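Local coordinates for B-type Cna protein (Enterococcus faecium, PDB 6FWY) that is a cell-surface protein whose exact function is unknown, but whose thioester domain probably helps the bacterium attach covalently to host targets, at residues F235-F249 / V259-L273. Residues are numbered along the deposited sequence; the frame is centred on the assembly and turned at random.
Sequences FKGTANVSTTNPFTF and VVMITTSETKDSKSL
The F235 ring takes L273 CB over one face, a CH-pi contact with CB 4.2 Å from the ring centroid and 20° off the normal, while Y177 meets F235 edge-to-face. At the far end of this long, antiparallel beta hairpin, the F249 ring is approached at its edge: V260 CG1 lies near the ring plane, and I262 CD1 comes to 3.3 Å from F249 CZ. The F247 ring has I262 CB at its edge and I262 O in its plane.

From A239-K268 to F247-V260, reciprocal N-H...O bonds close every second pair. The hairpin joins strand 185-191, through backbone bonds of K236, T238 and N240, to G74, through P246. The register slips by one between T238-D269 and F235-L273: S270 faces G237 and S272 faces K236, which leaves K271 as the extra residue. S270 spans the break: its N donates to G237 O, while S270 OG accepts from G237 N (2.9 Å, 176° at the hydrogen) and donates to K271 O at 2.7 Å. OG reaches both with chi1 at 72°, between backbone N and carbonyl carbon.

In mid-hairpin the extended E266 chain brings OE1, which T157 also bonds, to a water shared with T243 OG1, itself bonded to K183. On the face bearing M261, the bent methionine chain sets SD 3.8 Å from P246 CB, and helix 76-84 packs there through Y79 and F82. Near the slip, both partners of the D269 carboxylate come from out of its plane: T238 OG1 donates to D269 OD1 at 2.8 Å, and K236 NZ forms a salt bridge to D269 OD2 at 2.9 Å.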
loop_
_atom_site.group_PDB
_atom_site.type_symbol
_atom_site.label_atom_id
_atom_site.label_comp_id
_atom_site.label_asym_id
_atom_site.label_seq_id
_atom_site.Cartn_x
_atom_site.Cartn_y
_atom_site.Cartn_z
ATOM N N PHE A 235 -28.918 -3.214 0.229
ATOM C CA PHE A 235 -27.719 -3.886 -0.291
ATOM C C PHE A 235 -26.432 -3.183 0.126
ATOM O O PHE A 235 -26.463 -2.081 0.677
ATOM C CB PHE A 235 -27.789 -4.009 -1.823
ATOM C CG PHE A 235 -27.657 -2.702 -2.565
ATOM C CD1 PHE A 235 -28.751 -1.874 -2.756
ATOM C CD2 PHE A 235 -26.437 -2.316 -3.099
ATOM C CE1 PHE A 235 -28.624 -0.661 -3.437
ATOM C CE2 PHE A 235 -26.293 -1.114 -3.787
ATOM C CZ PHE A 235 -27.388 -0.285 -3.957
ATOM N N LYS A 236 -25.316 -3.851 -0.146
ATOM C CA LYS A 236 -23.980 -3.261 -0.044
ATOM C C LYS A 236 -23.141 -3.752 -1.218
ATOM O O LYS A 236 -23.513 -4.706 -1.909
ATOM C CB LYS A 236 -23.285 -3.652 1.263
ATOM C CG LYS A 236 -23.116 -5.143 1.463
ATOM C CD LYS A 236 -22.086 -5.548 2.478
ATOM C CE LYS A 236 -21.905 -7.060 2.426
ATOM N NZ LYS A 236 -21.102 -7.557 3.582
ATOM N N GLY A 237 -22.000 -3.106 -1.405
ATOM C CA GLY A 237 -20.987 -3.529 -2.354
ATOM C C GLY A 237 -19.766 -3.983 -1.598
ATOM O O GLY A 237 -19.508 -3.487 -0.506
ATOM N N THR A 238 -19.024 -4.921 -2.180
ATOM C CA THR A 238 -17.710 -5.322 -1.665
ATOM C C THR A 238 -16.713 -5.110 -2.795
ATOM O O THR A 238 -16.692 -5.864 -3.762
ATOM C CB THR A 238 -17.676 -6.804 -1.215
ATOM O OG1 THR A 238 -18.642 -7.022 -0.171
ATOM C CG2 THR A 238 -16.294 -7.183 -0.704
ATOM N N ALA A 239 -15.873 -4.082 -2.664
ATOM C CA ALA A 239 -14.831 -3.813 -3.654
ATOM C C ALA A 239 -13.752 -4.886 -3.582
ATOM O O ALA A 239 -13.459 -5.424 -2.516
ATOM C CB ALA A 239 -14.243 -2.431 -3.474
ATOM N N ASN A 240 -13.208 -5.227 -4.737
ATOM C CA ASN A 240 -12.081 -6.118 -4.834
ATOM C C ASN A 240 -11.064 -5.370 -5.675
ATOM O O ASN A 240 -11.269 -5.168 -6.880
ATOM C CB ASN A 240 -12.460 -7.449 -5.481
ATOM C CG ASN A 240 -11.344 -8.482 -5.365
ATOM O OD1 ASN A 240 -10.332 -8.266 -4.671
ATOM N ND2 ASN A 240 -11.512 -9.603 -6.028
ATOM N N VAL A 241 -9.996 -4.936 -5.014
ATOM C CA VAL A 241 -9.055 -4.005 -5.600
ATOM C C VAL A 241 -7.634 -4.523 -5.561
ATOM O O VAL A 241 -7.307 -5.462 -4.850
ATOM C CB VAL A 241 -9.105 -2.619 -4.920
ATOM C CG1 VAL A 241 -10.517 -2.056 -4.978
ATOM C CG2 VAL A 241 -8.592 -2.667 -3.478
ATOM N N SER A 242 -6.814 -3.885 -6.370
ATOM C CA SER A 242 -5.391 -4.081 -6.378
ATOM C C SER A 242 -4.819 -3.014 -5.446
ATOM O O SER A 242 -5.255 -1.862 -5.500
ATOM C CB SER A 242 -4.886 -3.884 -7.793
ATOM O OG SER A 242 -3.550 -4.258 -7.884
ATOM N N THR A 243 -3.881 -3.393 -4.579
ATOM C CA THR A 243 -3.246 -2.455 -3.669
ATOM C C THR A 243 -1.768 -2.829 -3.494
ATOM O O THR A 243 -1.420 -4.007 -3.451
ATOM C CB THR A 243 -4.001 -2.401 -2.302
ATOM O OG1 THR A 243 -3.574 -1.263 -1.530
ATOM C CG2 THR A 243 -3.814 -3.710 -1.452
ATOM N N THR A 244 -0.907 -1.814 -3.435
ATOM C CA THR A 244 0.543 -2.005 -3.235
ATOM C C THR A 244 0.926 -1.473 -1.844
ATOM O O THR A 244 0.945 -0.257 -1.613
ATOM C CB THR A 244 1.344 -1.371 -4.398
ATOM O OG1 THR A 244 0.940 -1.990 -5.636
ATOM C CG2 THR A 244 2.838 -1.587 -4.258
ATOM N N ASN A 245 1.191 -2.404 -0.919
ATOM C CA ASN A 245 1.462 -2.116 0.513
ATOM C C ASN A 245 2.821 -2.704 0.942
ATOM O O ASN A 245 3.320 -3.632 0.303
ATOM C CB ASN A 245 0.371 -2.752 1.403
ATOM C CG ASN A 245 -1.049 -2.291 1.050
ATOM O OD1 ASN A 245 -1.262 -1.531 0.106
ATOM N ND2 ASN A 245 -2.009 -2.754 1.805
ATOM N N PRO A 246 3.421 -2.170 2.016
ATOM C CA PRO A 246 4.693 -2.710 2.478
ATOM C C PRO A 246 4.515 -3.929 3.348
ATOM O O PRO A 246 3.665 -3.926 4.233
ATOM C CB PRO A 246 5.293 -1.551 3.295
ATOM C CG PRO A 246 4.106 -0.862 3.844
ATOM C CD PRO A 246 3.050 -0.955 2.765
ATOM N N PHE A 247 5.327 -4.953 3.114
ATOM C CA PHE A 247 5.310 -6.182 3.917
ATOM C C PHE A 247 6.720 -6.570 4.351
ATOM O O PHE A 247 7.693 -6.301 3.649
ATOM C CB PHE A 247 4.645 -7.322 3.144
ATOM C CG PHE A 247 3.210 -7.048 2.794
ATOM C CD1 PHE A 247 2.205 -7.193 3.739
ATOM C CD2 PHE A 247 2.875 -6.622 1.524
ATOM C CE1 PHE A 247 0.886 -6.921 3.419
ATOM C CE2 PHE A 247 1.540 -6.372 1.169
ATOM C CZ PHE A 247 0.542 -6.521 2.122
ATOM N N THR A 248 6.811 -7.197 5.517
ATOM C CA THR A 248 8.084 -7.636 6.068
ATOM C C THR A 248 8.214 -9.136 5.938
ATOM O O THR A 248 7.216 -9.873 6.034
ATOM C CB THR A 248 8.208 -7.288 7.559
ATOM O OG1 THR A 248 7.171 -7.971 8.279
ATOM C CG2 THR A 248 8.087 -5.774 7.765
ATOM N N PHE A 249 9.454 -9.577 5.740
ATOM C CA PHE A 249 9.791 -10.972 5.564
ATOM C C PHE A 249 10.893 -11.458 6.505
ATOM O O PHE A 249 11.793 -10.707 6.869
ATOM C CB PHE A 249 10.156 -11.227 4.107
ATOM C CG PHE A 249 8.999 -11.014 3.178
ATOM C CD1 PHE A 249 8.028 -11.994 2.991
ATOM C CD2 PHE A 249 8.830 -9.782 2.569
ATOM C CE1 PHE A 249 6.960 -11.779 2.159
ATOM C CE2 PHE A 249 7.730 -9.550 1.748
ATOM C CZ PHE A 249 6.800 -10.561 1.540
ATOM N N VAL A 259 11.865 -5.479 4.251
ATOM C CA VAL A 259 10.577 -4.867 3.952
ATOM C C VAL A 259 10.578 -4.468 2.478
ATOM O O VAL A 259 11.589 -4.041 1.943
ATOM C CB VAL A 259 10.262 -3.653 4.888
ATOM C CG1 VAL A 259 11.280 -2.506 4.700
ATOM C CG2 VAL A 259 8.826 -3.172 4.682
ATOM N N VAL A 260 9.431 -4.625 1.832
ATOM C CA VAL A 260 9.297 -4.416 0.378
ATOM C C VAL A 260 7.831 -4.152 0.034
ATOM O O VAL A 260 6.938 -4.674 0.683
ATOM C CB VAL A 260 9.867 -5.611 -0.447
ATOM C CG1 VAL A 260 9.161 -6.905 -0.138
ATOM C CG2 VAL A 260 9.830 -5.341 -1.945
ATOM N N MET A 261 7.606 -3.305 -0.968
ATOM C CA MET A 261 6.279 -3.005 -1.466
ATOM C C MET A 261 5.835 -4.156 -2.356
ATOM O O MET A 261 6.543 -4.531 -3.274
ATOM C CB MET A 261 6.285 -1.700 -2.261
ATOM C CG MET A 261 6.596 -0.475 -1.399
ATOM S SD MET A 261 5.334 -0.039 -0.185
ATOM C CE MET A 261 4.230 0.912 -1.216
ATOM N N ILE A 262 4.678 -4.725 -2.040
ATOM C CA ILE A 262 4.087 -5.794 -2.845
ATOM C C ILE A 262 2.666 -5.450 -3.273
ATOM O O ILE A 262 1.843 -5.028 -2.458
ATOM C CB ILE A 262 4.116 -7.140 -2.096
ATOM C CG1 ILE A 262 5.579 -7.521 -1.825
ATOM C CG2 ILE A 262 3.405 -8.233 -2.900
ATOM C CD1 ILE A 262 5.753 -8.743 -0.979
ATOM N N THR A 263 2.402 -5.652 -4.560
ATOM C CA THR A 263 1.066 -5.521 -5.132
ATOM C C THR A 263 0.290 -6.785 -4.751
ATOM O O THR A 263 0.727 -7.887 -5.024
ATOM C CB THR A 263 1.150 -5.317 -6.666
ATOM O OG1 THR A 263 1.922 -4.137 -6.920
ATOM C CG2 THR A 263 -0.229 -5.157 -7.321
ATOM N N THR A 264 -0.835 -6.600 -4.069
ATOM C CA THR A 264 -1.724 -7.699 -3.672
ATOM C C THR A 264 -3.184 -7.247 -3.843
ATOM O O THR A 264 -3.436 -6.183 -4.411
ATOM C CB THR A 264 -1.411 -8.178 -2.231
ATOM O OG1 THR A 264 -2.225 -9.320 -1.896
ATOM C CG2 THR A 264 -1.619 -7.015 -1.187
ATOM N N SER A 265 -4.137 -8.061 -3.399
ATOM C CA SER A 265 -5.570 -7.701 -3.459
ATOM C C SER A 265 -6.089 -7.318 -2.080
ATOM O O SER A 265 -5.503 -7.706 -1.052
ATOM C CB SER A 265 -6.420 -8.850 -4.009
ATOM O OG SER A 265 -6.106 -10.047 -3.334
ATOM N N GLU A 266 -7.173 -6.543 -2.077
ATOM C CA GLU A 266 -7.909 -6.192 -0.869
ATOM C C GLU A 266 -9.414 -6.191 -1.156
ATOM O O GLU A 266 -9.846 -5.697 -2.189
ATOM C CB GLU A 266 -7.473 -4.810 -0.349
ATOM C CG GLU A 266 -8.232 -4.309 0.878
ATOM C CD GLU A 266 -7.791 -2.918 1.317
ATOM O OE1 GLU A 266 -6.914 -2.317 0.655
ATOM O OE2 GLU A 266 -8.287 -2.418 2.367
ATOM N N THR A 267 -10.194 -6.738 -0.229
ATOM C CA THR A 267 -11.658 -6.613 -0.250
ATOM C C THR A 267 -12.112 -5.593 0.811
ATOM O O THR A 267 -11.559 -5.546 1.901
ATOM C CB THR A 267 -12.365 -7.948 0.019
ATOM O OG1 THR A 267 -11.887 -8.502 1.250
ATOM C CG2 THR A 267 -12.151 -8.942 -1.116
ATOM N N LYS A 268 -13.108 -4.788 0.472
ATOM C CA LYS A 268 -13.620 -3.768 1.364
ATOM C C LYS A 268 -15.068 -3.413 1.067
ATOM O O LYS A 268 -15.415 -3.158 -0.081
ATOM C CB LYS A 268 -12.771 -2.499 1.272
ATOM C CG LYS A 268 -13.100 -1.458 2.352
ATOM C CD LYS A 268 -11.964 -0.457 2.502
ATOM C CE LYS A 268 -12.320 0.615 3.502
ATOM N NZ LYS A 268 -11.029 1.132 4.053
ATOM N N ASP A 269 -15.890 -3.380 2.113
ATOM C CA ASP A 269 -17.319 -3.090 2.008
ATOM C C ASP A 269 -17.637 -1.603 1.912
ATOM O O ASP A 269 -16.978 -0.775 2.543
ATOM C CB ASP A 269 -18.082 -3.635 3.223
ATOM C CG ASP A 269 -18.263 -5.137 3.182
ATOM O OD1 ASP A 269 -17.822 -5.772 2.216
ATOM O OD2 ASP A 269 -18.879 -5.695 4.119
ATOM N N SER A 270 -18.684 -1.293 1.147
ATOM C CA SER A 270 -19.345 -0.003 1.188
ATOM C C SER A 270 -20.217 0.058 2.437
ATOM O O SER A 270 -20.363 -0.932 3.142
ATOM C CB SER A 270 -20.263 0.145 -0.043
ATOM O OG SER A 270 -21.404 -0.694 0.068
ATOM N N LYS A 271 -20.860 1.192 2.646
ATOM C CA LYS A 271 -21.995 1.245 3.557
ATOM C C LYS A 271 -23.233 0.495 3.025
ATOM O O LYS A 271 -23.304 0.120 1.853
ATOM C CB LYS A 271 -22.385 2.701 3.819
ATOM C CG LYS A 271 -21.278 3.532 4.444
ATOM C CD LYS A 271 -21.438 5.010 4.117
ATOM C CE LYS A 271 -20.270 5.806 4.690
ATOM N NZ LYS A 271 -20.755 7.149 5.103
ATOM N N SER A 272 -24.197 0.292 3.908
ATOM C CA SER A 272 -25.488 -0.259 3.567
ATOM C C SER A 272 -26.364 0.812 2.907
ATOM O O SER A 272 -26.450 1.931 3.397
ATOM C CB SER A 272 -26.178 -0.788 4.822
ATOM O OG SER A 272 -27.420 -1.412 4.488
ATOM N N LEU A 273 -26.995 0.455 1.799
ATOM C CA LEU A 273 -27.887 1.351 1.049
ATOM C C LEU A 273 -29.275 0.768 0.973
ATOM O O LEU A 273 -29.416 -0.444 0.958
ATOM C CB LEU A 273 -27.342 1.527 -0.366
ATOM C CG LEU A 273 -25.963 2.191 -0.393
ATOM C CD1 LEU A 273 -24.966 1.377 -1.187
ATOM C CD2 LEU A 273 -26.100 3.599 -0.941
HETATM O O HOH W 1 -4.528 -1.227 1.432
#